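Local coordinates for protein NADH dehydrogenase (Methanothermobacter marburgensis, PDB 4R81) that binds flavin mononucleotide in a flavodoxin-like fold and probably oxidises NADH or NADPH with a quinone as electron acceptor, at residues 79-91 / 125-137. Sequence-based numbering, arbitrary orientation. Where two conformers were deposited one is given.
Sequences IGRADALAFIYPL and IDIEKAVVLCSAG. With FMN (flavin mononucleotide), chain E.
Leu85, Phe87, Tyr89 and Leu91 each donate a backbone N-H to residues 129-135, and the return bonds run from Glu128, Val131, Leu133 and Ser135. This ladder, with an 11° angle between strands 84-90 and 129-135, establishes parallel pairing; its bonds range from Tyr89 N to Leu133 O, 3.3 Å, down to Leu91 N to Ser135 O, 2.7 Å.

Apolar contacts occur on both faces of the strand pair and beyond its N-terminal end, where Ile127 CD1 lies 4.0 Å from Ile79 CG2 and equally near Leu85 CG, its side chain crossing both at about a right angle; Ile88 and Leu133, by contrast, lie side by side. In Tyr89, chi1 60°, with CG between backbone N and carbonyl carbon, leans the ring across toward strand 129-135: CE1 meets Val132 CG1 at 3.6 Å, and Cys134 SG sits obliquely, 4.5 Å from the ring centroid, as a sulfur-aromatic contact. With the ring removed, as by an alanine here, Val132 CG1 and the Cys134 thiol are likely to lose their aromatic partner.

Polar contacts to FMN gather at the C-terminal strand ends. In one of its two conformers Ser135 OG lies 2.7 Å from FMN O4', a hydrogen bond either group could donate; Leu91 O accepts from FMN O2', and Gly137 N donates to FMN N1 at 3.1 Å. Strands 84-90 and 129-135 are third and fourth in the 2-1-3-4-5 parallel sheet of the flavodoxin-like fold, which binds FMN at the C-terminal edge of that sheet.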
loop_
_atom_site.group_PDB
_atom_site.type_symbol
_atom_site.label_atom_id
_atom_site.label_comp_id
_atom_site.label_asym_id
_atom_site.label_seq_id
_atom_site.Cartn_x
_atom_site.Cartn_y
_atom_site.Cartn_z
ATOM N N ILE A 79 5.047 20.540 -3.618
ATOM C CA ILE A 79 3.804 20.662 -2.857
ATOM C C ILE A 79 3.598 22.108 -2.390
ATOM O O ILE A 79 2.473 22.633 -2.413
ATOM C CB ILE A 79 3.802 19.691 -1.656
ATOM C CG1 ILE A 79 3.916 18.249 -2.159
ATOM C CG2 ILE A 79 2.555 19.880 -0.800
ATOM C CD1 ILE A 79 4.186 17.219 -1.068
ATOM N N GLY A 80 4.686 22.755 -1.984
ATOM C CA GLY A 80 4.616 24.126 -1.510
ATOM C C GLY A 80 4.092 25.110 -2.538
ATOM O O GLY A 80 3.461 26.106 -2.179
ATOM N N ARG A 81 4.354 24.836 -3.816
ATOM C CA ARG A 81 3.910 25.716 -4.898
ATOM C C ARG A 81 2.433 25.503 -5.216
ATOM O O ARG A 81 1.821 26.305 -5.920
ATOM C CB ARG A 81 4.744 25.496 -6.168
ATOM C CG ARG A 81 6.225 25.829 -6.000
ATOM C CD ARG A 81 6.938 25.986 -7.341
ATOM N NE ARG A 81 7.138 24.720 -8.044
ATOM C CZ ARG A 81 8.222 23.958 -7.921
ATOM N NH1 ARG A 81 9.203 24.321 -7.108
ATOM N NH2 ARG A 81 8.325 22.827 -8.607
ATOM N N ALA A 82 1.863 24.433 -4.672
ATOM C CA ALA A 82 0.521 24.006 -5.049
ATOM C C ALA A 82 -0.578 24.445 -4.087
ATOM O O ALA A 82 -0.347 24.637 -2.889
ATOM C CB ALA A 82 0.484 22.497 -5.233
ATOM N N ASP A 83 -1.782 24.594 -4.635
ATOM C CA ASP A 83 -2.977 24.832 -3.842
ATOM C C ASP A 83 -3.732 23.515 -3.692
ATOM O O ASP A 83 -4.570 23.358 -2.800
ATOM C CB ASP A 83 -3.872 25.873 -4.528
ATOM C CG ASP A 83 -3.129 27.162 -4.855
ATOM O OD1 ASP A 83 -2.816 27.927 -3.916
ATOM O OD2 ASP A 83 -2.861 27.414 -6.050
ATOM N N ALA A 84 -3.416 22.564 -4.567
ATOM C CA ALA A 84 -4.121 21.289 -4.606
ATOM C C ALA A 84 -3.156 20.166 -4.965
ATOM O O ALA A 84 -2.139 20.407 -5.605
ATOM C CB ALA A 84 -5.261 21.354 -5.624
ATOM N N LEU A 85 -3.474 18.948 -4.538
ATOM C CA LEU A 85 -2.726 17.771 -4.952
ATOM C C LEU A 85 -3.660 16.847 -5.709
ATOM O O LEU A 85 -4.879 16.868 -5.512
ATOM C CB LEU A 85 -2.146 17.023 -3.741
ATOM C CG LEU A 85 -1.121 17.751 -2.865
ATOM C CD1 LEU A 85 -0.742 16.910 -1.641
ATOM C CD2 LEU A 85 0.124 18.136 -3.661
ATOM N N ALA A 86 -3.094 16.033 -6.582
ATOM C CA ALA A 86 -3.868 14.977 -7.206
ATOM C C ALA A 86 -3.038 13.710 -7.232
ATOM O O ALA A 86 -1.809 13.766 -7.298
ATOM C CB ALA A 86 -4.314 15.385 -8.602
ATOM N N PHE A 87 -3.716 12.572 -7.149
ATOM C CA PHE A 87 -3.063 11.272 -7.161
ATOM C C PHE A 87 -3.761 10.417 -8.202
ATOM O O PHE A 87 -4.968 10.184 -8.119
ATOM C CB PHE A 87 -3.131 10.624 -5.774
ATOM C CG PHE A 87 -2.418 11.413 -4.717
ATOM C CD1 PHE A 87 -3.045 12.482 -4.083
ATOM C CD2 PHE A 87 -1.102 11.114 -4.381
ATOM C CE1 PHE A 87 -2.376 13.230 -3.110
ATOM C CE2 PHE A 87 -0.426 11.854 -3.409
ATOM C CZ PHE A 87 -1.064 12.915 -2.777
ATOM N N ILE A 88 -2.998 9.975 -9.194
ATOM C CA ILE A 88 -3.541 9.223 -10.314
ATOM C C ILE A 88 -2.768 7.921 -10.446
ATOM O O ILE A 88 -1.552 7.925 -10.652
ATOM C CB ILE A 88 -3.453 10.038 -11.625
ATOM C CG1 ILE A 88 -4.279 11.327 -11.486
ATOM C CG2 ILE A 88 -3.925 9.193 -12.821
ATOM C CD1 ILE A 88 -4.221 12.237 -12.705
ATOM N N TYR A 89 -3.473 6.804 -10.293
ATOM C CA TYR A 89 -2.831 5.493 -10.230
ATOM C C TYR A 89 -3.846 4.382 -10.468
ATOM O O TYR A 89 -5.053 4.584 -10.294
ATOM C CB TYR A 89 -2.151 5.300 -8.865
ATOM C CG TYR A 89 -3.105 5.380 -7.687
ATOM C CD1 TYR A 89 -3.394 6.601 -7.094
ATOM C CD2 TYR A 89 -3.721 4.243 -7.179
ATOM C CE1 TYR A 89 -4.268 6.698 -6.029
ATOM C CE2 TYR A 89 -4.607 4.329 -6.106
ATOM C CZ TYR A 89 -4.872 5.564 -5.534
ATOM O OH TYR A 89 -5.744 5.671 -4.474
ATOM N N PRO A 90 -3.364 3.206 -10.881
ATOM C CA PRO A 90 -4.218 2.017 -10.933
ATOM C C PRO A 90 -4.311 1.320 -9.578
ATOM O O PRO A 90 -3.342 1.307 -8.802
ATOM C CB PRO A 90 -3.473 1.110 -11.913
ATOM C CG PRO A 90 -2.031 1.447 -11.686
ATOM C CD PRO A 90 -2.009 2.937 -11.400
ATOM N N LEU A 91 -5.465 0.727 -9.306
ATOM C CA LEU A 91 -5.680 -0.036 -8.087
ATOM C C LEU A 91 -4.976 -1.372 -8.209
ATOM O O LEU A 91 -5.328 -2.171 -9.071
ATOM C CB LEU A 91 -7.174 -0.275 -7.881
ATOM C CG LEU A 91 -7.520 -0.817 -6.497
ATOM C CD1 LEU A 91 -6.978 0.148 -5.454
ATOM C CD2 LEU A 91 -9.021 -1.026 -6.331
ATOM N N ILE A 125 1.643 21.100 6.048
ATOM C CA ILE A 125 1.046 21.001 4.721
ATOM C C ILE A 125 -0.098 22.003 4.557
ATOM O O ILE A 125 -1.018 22.052 5.374
ATOM C CB ILE A 125 0.572 19.560 4.426
ATOM C CG1 ILE A 125 1.769 18.605 4.461
ATOM C CG2 ILE A 125 -0.143 19.486 3.086
ATOM C CD1 ILE A 125 1.402 17.145 4.267
ATOM N N ASP A 126 -0.017 22.813 3.507
ATOM C CA ASP A 126 -1.017 23.837 3.239
ATOM C C ASP A 126 -1.673 23.584 1.883
ATOM O O ASP A 126 -1.290 24.169 0.871
ATOM C CB ASP A 126 -0.371 25.220 3.283
ATOM C CG ASP A 126 -1.372 26.333 3.105
ATOM O OD1 ASP A 126 -2.565 26.112 3.403
ATOM O OD2 ASP A 126 -0.965 27.428 2.669
ATOM N N ILE A 127 -2.670 22.707 1.879
ATOM C CA ILE A 127 -3.298 22.248 0.645
ATOM C C ILE A 127 -4.810 22.271 0.802
ATOM O O ILE A 127 -5.356 21.639 1.717
ATOM C CB ILE A 127 -2.854 20.809 0.293
ATOM C CG1 ILE A 127 -1.367 20.769 -0.092
ATOM C CG2 ILE A 127 -3.715 20.235 -0.836
ATOM C CD1 ILE A 127 -1.029 21.480 -1.412
ATOM N N GLU A 128 -5.482 22.993 -0.091
ATOM C CA GLU A 128 -6.925 23.195 0.012
ATOM C C GLU A 128 -7.720 21.953 -0.393
ATOM O O GLU A 128 -8.758 21.650 0.211
ATOM C CB GLU A 128 -7.351 24.399 -0.837
ATOM C CG GLU A 128 -8.727 24.956 -0.498
ATOM C CD GLU A 128 -8.791 25.602 0.889
ATOM O OE1 GLU A 128 -7.755 26.117 1.378
ATOM O OE2 GLU A 128 -9.885 25.595 1.496
ATOM N N LYS A 129 -7.219 21.226 -1.391
ATOM C CA LYS A 129 -7.946 20.084 -1.942
ATOM C C LYS A 129 -7.024 19.017 -2.516
ATOM O O LYS A 129 -6.029 19.329 -3.162
ATOM C CB LYS A 129 -8.903 20.548 -3.044
ATOM C CG LYS A 129 -9.818 19.459 -3.582
ATOM C CD LYS A 129 -10.893 20.059 -4.465
ATOM C CE LYS A 129 -12.068 19.111 -4.672
ATOM N NZ LYS A 129 -13.009 19.647 -5.707
ATOM N N ALA A 130 -7.371 17.758 -2.285
ATOM C CA ALA A 130 -6.711 16.652 -2.955
ATOM C C ALA A 130 -7.752 15.842 -3.711
ATOM O O ALA A 130 -8.837 15.563 -3.187
ATOM C CB ALA A 130 -5.981 15.774 -1.960
ATOM N N VAL A 131 -7.414 15.475 -4.944
ATOM C CA VAL A 131 -8.267 14.652 -5.790
ATOM C C VAL A 131 -7.571 13.320 -6.075
ATOM O O VAL A 131 -6.419 13.289 -6.518
ATOM C CB VAL A 131 -8.540 15.350 -7.134
ATOM C CG1 VAL A 131 -9.439 14.489 -8.011
ATOM C CG2 VAL A 131 -9.165 16.722 -6.908
ATOM N N VAL A 132 -8.261 12.212 -5.821
ATOM C CA VAL A 132 -7.711 10.897 -6.124
ATOM C C VAL A 132 -8.481 10.299 -7.291
ATOM O O VAL A 132 -9.701 10.168 -7.236
ATOM C CB VAL A 132 -7.813 9.948 -4.910
ATOM C CG1 VAL A 132 -7.311 8.547 -5.276
ATOM C CG2 VAL A 132 -7.025 10.508 -3.744
ATOM N N LEU A 133 -7.763 9.949 -8.349
ATOM C CA LEU A 133 -8.363 9.312 -9.517
ATOM C C LEU A 133 -7.766 7.917 -9.627
ATOM O O LEU A 133 -6.627 7.734 -10.081
ATOM C CB LEU A 133 -8.108 10.124 -10.793
ATOM C CG LEU A 133 -8.595 11.576 -10.830
ATOM C CD1 LEU A 133 -8.295 12.242 -12.175
ATOM C CD2 LEU A 133 -10.083 11.664 -10.527
ATOM N N CYS A 134 -8.534 6.933 -9.171
ATOM C CA CYS A 134 -8.055 5.566 -9.072
ATOM C C CYS A 134 -8.759 4.669 -10.082
ATOM O O CYS A 134 -9.979 4.485 -10.032
ATOM C CB CYS A 134 -8.301 5.054 -7.652
ATOM S SG CYS A 134 -7.899 3.336 -7.400
ATOM N N SER A 135 -7.995 4.115 -11.010
ATOM C CA SER A 135 -8.553 3.216 -12.017
ATOM C C SER A 135 -8.569 1.797 -11.470
ATOM O O SER A 135 -7.591 1.345 -10.891
ATOM C CB SER A 135 -7.722 3.278 -13.299
ATOM O OG SER A 135 -8.130 2.278 -14.214
ATOM N N ALA A 136 -9.683 1.088 -11.638
ATOM C CA ALA A 136 -9.793 -0.259 -11.079
ATOM C C ALA A 136 -10.408 -1.225 -12.071
ATOM O O ALA A 136 -11.232 -0.831 -12.894
ATOM C CB ALA A 136 -10.617 -0.235 -9.801
ATOM N N GLY A 137 -9.996 -2.484 -11.994
ATOM C CA GLY A 137 -10.615 -3.530 -12.784
ATOM C C GLY A 137 -12.047 -3.784 -12.349
ATOM O O GLY A 137 -12.958 -3.883 -13.175
HETATM N N1 FMN E . -8.333 -4.184 -9.962
HETATM C C2 FMN E . -9.159 -4.146 -8.855
HETATM O O2 FMN E . -10.328 -3.803 -8.980
HETATM N N3 FMN E . -8.677 -4.484 -7.606
HETATM C C4 FMN E . -7.362 -4.866 -7.451
HETATM O O4 FMN E . -6.953 -5.154 -6.330
HETATM C C4A FMN E . -6.517 -4.913 -8.559
HETATM N N5 FMN E . -5.200 -5.307 -8.435
HETATM C C5A FMN E . -4.375 -5.330 -9.541
HETATM C C6 FMN E . -3.040 -5.712 -9.404
HETATM C C7 FMN E . -2.199 -5.748 -10.514
HETATM C C7M FMN E . -0.759 -6.140 -10.363
HETATM C C8 FMN E . -2.694 -5.399 -11.770
HETATM C C8M FMN E . -1.800 -5.439 -12.979
HETATM C C9 FMN E . -4.031 -5.029 -11.901
HETATM C C9A FMN E . -4.875 -4.987 -10.792
HETATM N N10 FMN E . -6.203 -4.614 -10.918
HETATM C C10 FMN E . -7.017 -4.569 -9.811
HETATM C "C1'" FMN E . -6.763 -4.205 -12.242
HETATM C "C2'" FMN E . -6.237 -2.782 -12.475
HETATM O "O2'" FMN E . -6.781 -1.850 -11.560
HETATM C "C3'" FMN E . -6.429 -2.361 -13.922
HETATM O "O3'" FMN E . -5.504 -3.118 -14.686
HETATM C "C4'" FMN E . -6.144 -0.875 -14.101
HETATM O "O4'" FMN E . -7.113 -0.075 -13.458
HETATM C "C5'" FMN E . -6.090 -0.486 -15.570
HETATM O "O5'" FMN E . -5.535 0.808 -15.619
HETATM P P FMN E . -4.089 0.998 -16.287
HETATM O O1P FMN E . -4.228 0.679 -17.764
HETATM O O2P FMN E . -3.633 2.425 -16.110
HETATM O O3P FMN E . -3.131 0.019 -15.652
HETATM O O HOH W 1 1.287 24.214 -0.410
#